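Local coordinates for protein chintase (PDB 5YUQ) that hydrolyses chitin as a family 18 glycoside hydrolase from a thermophilic fungus, with its active site enclosed in a tunnel, at residues P32-L38 with N85-L90; K164-A170 with A221-Q227; A193-Y198 with I309-P313. All blocks are in the same frame, centred on the assembly; numbering follows the deposited sequence.

Contact 1: P32-L38 with N85-L90; sequences PTKDGEL and NFVSNL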
loop_
_atom_site.group_PDB
_atom_site.type_symbol
_atom_site.label_atom_id
_atom_site.label_comp_id
_atom_site.label_asym_id
_atom_site.label_seq_id
_atom_site.Cartn_x
_atom_site.Cartn_y
_atom_site.Cartn_z
ATOM N N PRO A 32 -7.391 3.282 14.920
ATOM C CA PRO A 32 -8.362 2.936 15.958
ATOM C C PRO A 32 -7.673 2.598 17.272
ATOM O O PRO A 32 -6.707 1.834 17.285
ATOM C CB PRO A 32 -9.066 1.693 15.388
ATOM C CG PRO A 32 -8.840 1.772 13.903
ATOM C CD PRO A 32 -7.466 2.379 13.759
ATOM N N THR A 33 -8.163 3.176 18.364
ATOM C CA THR A 33 -7.638 2.870 19.687
ATOM C C THR A 33 -8.367 1.679 20.287
ATOM O O THR A 33 -9.330 1.163 19.705
ATOM C CB THR A 33 -7.790 4.065 20.648
ATOM O OG1 THR A 33 -9.178 4.299 20.909
ATOM C CG2 THR A 33 -7.170 5.312 20.052
ATOM N N LYS A 34 -7.912 1.254 21.461
ATOM C CA LYS A 34 -8.536 0.144 22.171
ATOM C C LYS A 34 -10.025 0.404 22.417
ATOM O O LYS A 34 -10.842 -0.522 22.367
ATOM C CB LYS A 34 -7.808 -0.105 23.493
ATOM C CG LYS A 34 -8.030 -1.488 24.075
ATOM C CD LYS A 34 -7.097 -1.735 25.255
ATOM C CE LYS A 34 -7.264 -3.145 25.809
ATOM N NZ LYS A 34 -6.914 -4.186 24.806
ATOM N N ASP A 35 -10.379 1.667 22.652
ATOM C CA ASP A 35 -11.766 2.049 22.913
ATOM C C ASP A 35 -12.526 2.444 21.645
ATOM O O ASP A 35 -13.635 2.963 21.723
ATOM C CB ASP A 35 -11.830 3.208 23.909
ATOM C CG ASP A 35 -11.130 2.901 25.210
ATOM O OD1 ASP A 35 -11.046 1.713 25.576
ATOM O OD2 ASP A 35 -10.666 3.855 25.867
ATOM N N GLY A 36 -11.915 2.221 20.485
ATOM C CA GLY A 36 -12.598 2.415 19.221
ATOM C C GLY A 36 -12.663 3.864 18.788
ATOM O O GLY A 36 -13.460 4.228 17.921
ATOM N N GLU A 37 -11.832 4.699 19.400
ATOM C CA GLU A 37 -11.732 6.087 18.975
ATOM C C GLU A 37 -10.730 6.163 17.836
ATOM O O GLU A 37 -9.954 5.233 17.621
ATOM C CB GLU A 37 -11.302 6.983 20.143
ATOM C CG GLU A 37 -12.343 7.072 21.258
ATOM C CD GLU A 37 -12.021 8.135 22.286
ATOM O OE1 GLU A 37 -11.066 7.941 23.067
ATOM O OE2 GLU A 37 -12.726 9.166 22.316
ATOM N N LEU A 38 -10.744 7.272 17.104
ATOM C CA LEU A 38 -9.816 7.447 15.997
ATOM C C LEU A 38 -8.755 8.447 16.426
ATOM O O LEU A 38 -9.068 9.597 16.732
ATOM C CB LEU A 38 -10.551 7.926 14.744
ATOM C CG LEU A 38 -11.473 6.943 14.013
ATOM C CD1 LEU A 38 -10.756 5.631 13.770
ATOM C CD2 LEU A 38 -12.772 6.688 14.751
ATOM N N ASN A 85 -19.796 0.941 18.836
ATOM C CA ASN A 85 -19.148 2.182 19.233
ATOM C C ASN A 85 -18.136 2.642 18.183
ATOM O O ASN A 85 -18.057 3.828 17.859
ATOM C CB ASN A 85 -18.483 2.025 20.601
ATOM C CG ASN A 85 -17.830 3.309 21.077
ATOM O OD1 ASN A 85 -18.514 4.292 21.369
ATOM N ND2 ASN A 85 -16.506 3.311 21.143
ATOM N N PHE A 86 -17.384 1.694 17.639
ATOM C CA PHE A 86 -16.416 1.985 16.588
ATOM C C PHE A 86 -17.130 2.520 15.336
ATOM O O PHE A 86 -16.714 3.525 14.756
ATOM C CB PHE A 86 -15.602 0.722 16.296
ATOM C CG PHE A 86 -14.479 0.919 15.326
ATOM C CD1 PHE A 86 -13.615 2.009 15.428
ATOM C CD2 PHE A 86 -14.267 -0.008 14.320
ATOM C CE1 PHE A 86 -12.562 2.168 14.526
ATOM C CE2 PHE A 86 -13.230 0.140 13.420
ATOM C CZ PHE A 86 -12.373 1.233 13.516
ATOM N N VAL A 87 -18.219 1.866 14.936
ATOM C CA VAL A 87 -19.024 2.340 13.813
ATOM C C VAL A 87 -19.508 3.770 14.044
ATOM O O VAL A 87 -19.409 4.616 13.158
ATOM C CB VAL A 87 -20.235 1.413 13.539
ATOM C CG1 VAL A 87 -21.209 2.077 12.580
ATOM C CG2 VAL A 87 -19.775 0.094 12.964
ATOM N N SER A 88 -20.016 4.033 15.242
ATOM C CA SER A 88 -20.522 5.353 15.591
ATOM C C SER A 88 -19.406 6.387 15.476
ATOM O O SER A 88 -19.607 7.487 14.951
ATOM C CB SER A 88 -21.094 5.332 17.016
ATOM O OG SER A 88 -21.646 6.593 17.364
ATOM N N ASN A 89 -18.221 6.027 15.946
ATOM C CA ASN A 89 -17.094 6.946 15.892
ATOM C C ASN A 89 -16.625 7.203 14.466
ATOM O O ASN A 89 -16.213 8.314 14.135
ATOM C CB ASN A 89 -15.940 6.434 16.750
ATOM C CG ASN A 89 -16.207 6.582 18.232
ATOM O OD1 ASN A 89 -17.127 7.296 18.643
ATOM N ND2 ASN A 89 -15.391 5.922 19.047
ATOM N N LEU A 90 -16.699 6.180 13.621
ATOM C CA LEU A 90 -16.331 6.333 12.215
ATOM C C LEU A 90 -17.322 7.227 11.478
ATOM O O LEU A 90 -16.933 8.046 10.651
ATOM C CB LEU A 90 -16.228 4.971 11.527
ATOM C CG LEU A 90 -15.019 4.125 11.925
ATOM C CD1 LEU A 90 -15.215 2.689 11.469
ATOM C CD2 LEU A 90 -13.741 4.702 11.322
#
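This is the tip of a β-hairpin resting on a barrel helix of the family 18 TIM-barrel fold: the turn after strand 24-32, the second barrel strand, lies against one face of helix 80-97. A type I turn runs from Thr33 to Gly36, and Gly36, with positive phi, forms the G1 bulge that follows; Thr33 N to Glu37 O (2.8 Å) closes it. Gly36 is also where the helix comes closest, its CA 4.7 Å from the CA of Phe86. The positive phi already favours glycine here, and a CB would also crowd Asn85 ND2 at 3.4 Å.

The main bump is Phe86. Its ring, swung out with chi1 in t, fills the groove beside the turn, flanked by the side chains of Pro32 and Leu38: Pro32 CG meets Phe86 CZ at 3.6 Å, while Leu38 CD1 and Gly36 O meet the ring edge, 4.0 Å from Phe86 CE1 and 3.3 Å from Phe86 CD1. Leu76 and Leu77 of helix 73-78 touch the same Phe86 side chain. Leu38 answers with its methyls over Asn89 and Leu90: CD2 is 3.8 Å from Asn89 CB, and both lie near Leu90 CD2, CD1 at 4.0 Å. On the exposed side, Glu37 CG passes 3.9 Å from Asn89 ND2. That same ND2 makes the hydrogen bond across the interface, almost straight at 174°, to Gly36 O at 2.8 Å.

Contact 2: K164-A170 with A221-Q227; sequences KLDDNWA and AGIPAEQ
Two neighbouring β/α units of the TIM barrel meet here: the turn into helix 168-172, just ahead of barrel strand 175-178, lies against the turn from helix 211-220 into the adjacent strand 228-240. The CA atoms of Lys164 and Ala221 are 4.4 Å apart, those of Ala170 and Ile223 5.7 Å. Lys164 is extended (phi/psi -149/102), its CB turned away. Leu165 N donates to Ala221 O (2.8 Å, 162°), and the Leu165 side chain, rotamer mt, points toward the partner, with CG 4.2 Å from Ala221 CB and CD1 3.8 Å from Ile223 CD1. Gly222 between them ends helix 211-220 in a Schellman motif, phi/psi 123/-4; Ile223 then returns to extended angles (-87/122) and takes rotamer mm.

Asp166 (-43/129) turns away and caps the coming helix, OD1 accepting from both Asn168 N and Asn168 ND2 at 2.9 Å. Asp167 (-74/-3) and Asn168 (-74/-14) carry the chain round, and Trp169 N bonds to Asp166 O at 3.0 Å. Trp169 touches Ile223 CD1 through its CB (4.2 Å), while its indole leads away to meet the ring of Phe154. Ala170 CB points toward the other segment, lying 4.2 Å from Ile223 CD1 and 3.8 Å from Pro224 CD. After Pro224 a 3-10 turn, 225-227, brings Gln227 (chi1 m, chi2 t) back beside Ala170, placing OE1 3.8 Å from Ala170 CB and letting NE2 donate to Ala170 O at 2.9 Å and 163°.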
loop_
_atom_site.group_PDB
_atom_site.type_symbol
_atom_site.label_atom_id
_atom_site.label_comp_id
_atom_site.label_asym_id
_atom_site.label_seq_id
_atom_site.Cartn_x
_atom_site.Cartn_y
_atom_site.Cartn_z
ATOM N N LYS A 164 -12.972 -17.996 -2.259
ATOM C CA LYS A 164 -14.313 -17.578 -2.650
ATOM C C LYS A 164 -14.841 -16.577 -1.638
ATOM O O LYS A 164 -15.250 -16.962 -0.543
ATOM C CB LYS A 164 -15.249 -18.793 -2.695
ATOM C CG LYS A 164 -16.737 -18.463 -2.822
ATOM C CD LYS A 164 -17.159 -18.250 -4.263
ATOM C CE LYS A 164 -18.684 -18.293 -4.407
ATOM N NZ LYS A 164 -19.360 -17.218 -3.619
ATOM N N LEU A 165 -14.818 -15.291 -1.989
ATOM C CA LEU A 165 -15.356 -14.271 -1.101
ATOM C C LEU A 165 -16.878 -14.201 -1.185
ATOM O O LEU A 165 -17.459 -14.341 -2.266
ATOM C CB LEU A 165 -14.783 -12.903 -1.451
ATOM C CG LEU A 165 -13.293 -12.719 -1.176
ATOM C CD1 LEU A 165 -12.801 -11.456 -1.868
ATOM C CD2 LEU A 165 -13.079 -12.628 0.316
ATOM N N ASP A 166 -17.499 -14.009 -0.023
ATOM C CA ASP A 166 -18.910 -13.651 0.108
ATOM C C ASP A 166 -19.211 -12.581 -0.933
ATOM O O ASP A 166 -18.486 -11.586 -1.027
ATOM C CB ASP A 166 -19.103 -13.100 1.528
ATOM C CG ASP A 166 -20.541 -12.758 1.866
ATOM O OD1 ASP A 166 -21.393 -12.551 0.967
ATOM O OD2 ASP A 166 -20.824 -12.684 3.082
ATOM N N ASP A 167 -20.256 -12.762 -1.735
ATOM C CA ASP A 167 -20.466 -11.785 -2.802
ATOM C C ASP A 167 -20.996 -10.456 -2.289
ATOM O O ASP A 167 -21.142 -9.505 -3.047
ATOM C CB ASP A 167 -21.216 -12.349 -4.034
ATOM C CG ASP A 167 -22.701 -12.576 -3.807
ATOM O OD1 ASP A 167 -23.307 -12.002 -2.876
ATOM O OD2 ASP A 167 -23.274 -13.332 -4.622
ATOM N N ASN A 168 -21.242 -10.380 -0.984
ATOM C CA ASN A 168 -21.559 -9.099 -0.379
ATOM C C ASN A 168 -20.337 -8.199 -0.256
ATOM O O ASN A 168 -20.473 -7.004 -0.013
ATOM C CB ASN A 168 -22.226 -9.289 0.977
ATOM C CG ASN A 168 -23.671 -9.719 0.845
ATOM O OD1 ASN A 168 -24.567 -8.880 0.766
ATOM N ND2 ASN A 168 -23.903 -11.028 0.799
ATOM N N TRP A 169 -19.144 -8.758 -0.425
ATOM C CA TRP A 169 -17.960 -7.904 -0.478
ATOM C C TRP A 169 -18.072 -6.965 -1.668
ATOM O O TRP A 169 -18.014 -5.750 -1.519
ATOM C CB TRP A 169 -16.677 -8.741 -0.554
ATOM C CG TRP A 169 -16.144 -9.113 0.794
ATOM C CD1 TRP A 169 -16.167 -10.348 1.381
ATOM C CD2 TRP A 169 -15.496 -8.235 1.718
ATOM N NE1 TRP A 169 -15.578 -10.287 2.626
ATOM C CE2 TRP A 169 -15.150 -9.004 2.853
ATOM C CE3 TRP A 169 -15.178 -6.875 1.702
ATOM C CZ2 TRP A 169 -14.505 -8.452 3.960
ATOM C CZ3 TRP A 169 -14.524 -6.327 2.795
ATOM C CH2 TRP A 169 -14.202 -7.113 3.915
ATOM N N ALA A 170 -18.250 -7.534 -2.852
ATOM C CA ALA A 170 -18.304 -6.731 -4.067
ATOM C C ALA A 170 -19.536 -5.826 -4.092
ATOM O O ALA A 170 -19.489 -4.727 -4.638
ATOM C CB ALA A 170 -18.271 -7.631 -5.302
ATOM N N ALA A 221 -11.387 -14.913 -6.735
ATOM C CA ALA A 221 -12.149 -15.038 -5.495
ATOM C C ALA A 221 -13.464 -14.260 -5.513
ATOM O O ALA A 221 -14.232 -14.326 -4.553
ATOM C CB ALA A 221 -11.298 -14.625 -4.300
ATOM N N GLY A 222 -13.722 -13.519 -6.586
ATOM C CA GLY A 222 -15.038 -12.928 -6.786
ATOM C C GLY A 222 -15.122 -11.421 -6.963
ATOM O O GLY A 222 -16.198 -10.888 -7.203
ATOM N N ILE A 223 -14.009 -10.708 -6.852
ATOM C CA ILE A 223 -14.095 -9.263 -7.026
ATOM C C ILE A 223 -13.952 -8.911 -8.503
ATOM O O ILE A 223 -12.949 -9.263 -9.128
ATOM C CB ILE A 223 -13.023 -8.515 -6.217
ATOM C CG1 ILE A 223 -13.068 -8.939 -4.743
ATOM C CG2 ILE A 223 -13.221 -7.013 -6.365
ATOM C CD1 ILE A 223 -14.448 -8.839 -4.079
ATOM N N PRO A 224 -14.959 -8.231 -9.080
ATOM C CA PRO A 224 -14.832 -7.856 -10.492
ATOM C C PRO A 224 -13.647 -6.925 -10.710
ATOM O O PRO A 224 -13.325 -6.116 -9.828
ATOM C CB PRO A 224 -16.141 -7.120 -10.779
ATOM C CG PRO A 224 -17.110 -7.676 -9.759
ATOM C CD PRO A 224 -16.267 -7.845 -8.524
ATOM N N ALA A 225 -13.005 -7.038 -11.868
ATOM C CA ALA A 225 -11.800 -6.265 -12.146
ATOM C C ALA A 225 -12.012 -4.765 -11.983
ATOM O O ALA A 225 -11.109 -4.047 -11.532
ATOM C CB ALA A 225 -11.290 -6.582 -13.551
ATOM N N GLU A 226 -13.200 -4.280 -12.344
ATOM C CA GLU A 226 -13.457 -2.846 -12.304
ATOM C C GLU A 226 -13.489 -2.301 -10.877
ATOM O O GLU A 226 -13.434 -1.090 -10.670
ATOM C CB GLU A 226 -14.748 -2.508 -13.055
ATOM C CG GLU A 226 -15.988 -3.132 -12.480
ATOM C CD GLU A 226 -17.200 -2.906 -13.363
ATOM O OE1 GLU A 226 -17.956 -1.949 -13.098
ATOM O OE2 GLU A 226 -17.395 -3.685 -14.323
ATOM N N GLN A 227 -13.563 -3.192 -9.893
ATOM C CA GLN A 227 -13.515 -2.758 -8.500
ATOM C C GLN A 227 -12.139 -2.965 -7.889
ATOM O O GLN A 227 -11.950 -2.728 -6.699
ATOM C CB GLN A 227 -14.566 -3.482 -7.659
ATOM C CG GLN A 227 -15.980 -3.067 -7.989
ATOM C CD GLN A 227 -17.004 -3.833 -7.200
ATOM O OE1 GLN A 227 -17.631 -4.761 -7.719
ATOM N NE2 GLN A 227 -17.175 -3.466 -5.930
#

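Contact 3: A193-Y198 with I309-P313; sequences ANAPLY and ISKTP
Tyr198 (chi1 m, chi2 -79°) sets its ring edge against the aliphatic part of Lys311, Tyr198 CD2 3.8 Å from Lys311 CG, and its CB lies 3.4 Å from Ile309 O. Lys311 starts toward the partner, but its chain, chi1 and chi2 both m and then t, leads away to a salt bridge with Asp308. Its backbone is left-handed (phi/psi 58/48): with Thr312 it faces Asp307 in a G1 beta bulge, at the turn between strands 302-307 and 312-317.

The backbones come nearest at Pro196 and Ser310, CA to CA 4.5 Å, where Pro196 CB also sits 3.6 Å from Ser310 CB. One step on, Leu197 N donates to Ser310 O (2.9 Å, 162°), the hydrogen bond joining the segments. Ser310, chi1 p, directs OG to Asp307. On the other flank, Thr312, also p and extended at -140/153, packs against the first residues of 193-198: OG1 is 3.6 Å from Ala193 CB, and CG2 is 3.6 Å from Ala195 O, which accepts from Lys335 NZ.

Residues 193-198 lie in the long loop between strand 175-178 and helix 211-220, whereas the hairpin belongs to the insertion between strand 228-240 and helix 329-341, probably the α+β insertion domain of family 18 chitinases. Asn194 reaches Pro233 and Tyr235 of strand 228-240, and helix 329-341 flanks the pair, Tyr338 touching both Leu197 and Tyr198.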
loop_
_atom_site.group_PDB
_atom_site.type_symbol
_atom_site.label_atom_id
_atom_site.label_comp_id
_atom_site.label_asym_id
_atom_site.label_seq_id
_atom_site.Cartn_x
_atom_site.Cartn_y
_atom_site.Cartn_z
ATOM N N ALA A 193 11.746 -8.065 -6.660
ATOM C CA ALA A 193 11.265 -6.708 -6.853
ATOM C C ALA A 193 10.375 -6.245 -5.696
ATOM O O ALA A 193 9.675 -7.044 -5.061
ATOM C CB ALA A 193 10.532 -6.576 -8.191
ATOM N N ASN A 194 10.409 -4.942 -5.425
ATOM C CA ASN A 194 9.527 -4.352 -4.429
ATOM C C ASN A 194 8.085 -4.456 -4.894
ATOM O O ASN A 194 7.179 -4.807 -4.136
ATOM C CB ASN A 194 9.898 -2.877 -4.246
ATOM C CG ASN A 194 9.004 -2.168 -3.259
ATOM O OD1 ASN A 194 8.640 -2.719 -2.220
ATOM N ND2 ASN A 194 8.650 -0.926 -3.574
ATOM N N ALA A 195 7.885 -4.122 -6.161
ATOM C CA ALA A 195 6.555 -4.091 -6.742
ATOM C C ALA A 195 6.586 -4.749 -8.107
ATOM O O ALA A 195 6.373 -4.093 -9.121
ATOM C CB ALA A 195 6.080 -2.665 -6.850
ATOM N N PRO A 196 6.849 -6.061 -8.140
ATOM C CA PRO A 196 6.901 -6.726 -9.441
ATOM C C PRO A 196 5.547 -6.688 -10.118
ATOM O O PRO A 196 4.525 -6.844 -9.441
ATOM C CB PRO A 196 7.249 -8.170 -9.086
ATOM C CG PRO A 196 6.775 -8.351 -7.671
ATOM C CD PRO A 196 6.947 -7.010 -7.014
ATOM N N LEU A 197 5.530 -6.477 -11.427
ATOM C CA LEU A 197 4.276 -6.557 -12.163
ATOM C C LEU A 197 3.958 -8.019 -12.427
ATOM O O LEU A 197 2.797 -8.424 -12.418
ATOM C CB LEU A 197 4.377 -5.769 -13.466
ATOM C CG LEU A 197 3.113 -5.769 -14.329
ATOM C CD1 LEU A 197 1.933 -5.229 -13.550
ATOM C CD2 LEU A 197 3.368 -4.929 -15.570
ATOM N N TYR A 198 5.002 -8.813 -12.635
ATOM C CA TYR A 198 4.852 -10.255 -12.825
ATOM C C TYR A 198 5.790 -11.047 -11.932
ATOM O O TYR A 198 6.829 -10.539 -11.491
ATOM C CB TYR A 198 5.127 -10.644 -14.283
ATOM C CG TYR A 198 4.237 -9.963 -15.281
ATOM C CD1 TYR A 198 2.942 -10.418 -15.494
ATOM C CD2 TYR A 198 4.681 -8.877 -16.014
ATOM C CE1 TYR A 198 2.120 -9.805 -16.405
ATOM C CE2 TYR A 198 3.859 -8.257 -16.930
ATOM C CZ TYR A 198 2.579 -8.729 -17.120
ATOM O OH TYR A 198 1.749 -8.121 -18.032
ATOM N N ILE A 309 11.560 -9.809 -16.274
ATOM C CA ILE A 309 10.484 -10.617 -15.698
ATOM C C ILE A 309 9.451 -9.767 -14.958
ATOM O O ILE A 309 8.252 -9.846 -15.241
ATOM C CB ILE A 309 11.027 -11.715 -14.762
ATOM C CG1 ILE A 309 11.667 -12.835 -15.584
ATOM C CG2 ILE A 309 9.909 -12.277 -13.896
ATOM C CD1 ILE A 309 12.413 -13.863 -14.753
ATOM N N SER A 310 9.920 -8.940 -14.026
ATOM C CA SER A 310 9.028 -8.160 -13.170
ATOM C C SER A 310 8.641 -6.828 -13.785
ATOM O O SER A 310 7.743 -6.157 -13.285
ATOM C CB SER A 310 9.668 -7.922 -11.798
ATOM O OG SER A 310 10.800 -7.081 -11.905
ATOM N N LYS A 311 9.313 -6.460 -14.877
ATOM C CA LYS A 311 9.147 -5.162 -15.526
ATOM C C LYS A 311 9.444 -4.015 -14.571
ATOM O O LYS A 311 8.673 -3.060 -14.494
ATOM C CB LYS A 311 7.733 -4.988 -16.105
ATOM C CG LYS A 311 7.226 -6.177 -16.899
ATOM C CD LYS A 311 8.049 -6.385 -18.158
ATOM C CE LYS A 311 7.595 -7.649 -18.883
ATOM N NZ LYS A 311 8.486 -8.000 -20.031
ATOM N N THR A 312 10.573 -4.100 -13.865
ATOM C CA THR A 312 10.996 -3.039 -12.946
ATOM C C THR A 312 12.496 -2.809 -13.027
ATOM O O THR A 312 13.247 -3.732 -13.352
ATOM C CB THR A 312 10.645 -3.367 -11.474
ATOM O OG1 THR A 312 11.274 -4.597 -11.088
ATOM C CG2 THR A 312 9.137 -3.502 -11.282
ATOM N N PRO A 313 12.934 -1.583 -12.710
ATOM C CA PRO A 313 14.370 -1.287 -12.702
ATOM C C PRO A 313 14.984 -1.734 -11.389
ATOM O O PRO A 313 14.295 -1.829 -10.373
ATOM C CB PRO A 313 14.400 0.240 -12.778
ATOM C CG PRO A 313 13.144 0.648 -12.037
ATOM C CD PRO A 313 12.118 -0.383 -12.444
#

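Overall arrangement
From the N terminus, contact 1 closes first: it spans the second and third β/α units of the barrel and is complete before residue 164. Contact 2 opens next, ahead of the sixth barrel strand, 175-178; contact 3 opens farther along the loop after that strand, at 193-198. The chain then returns at 221-227 to finish contact 2, and after strand 228-240 enters what is probably the insertion domain, where 309-313 finishes contact 3. Contacts 2 and 3 therefore cross, with centres 26 Å apart. Contacts 1 and 3, centres 38 Å apart, lie on opposite sides of the chain's centre. Contacts 1 and 2 stay within the barrel, while contact 3 ties a barrel loop to this probable insertion.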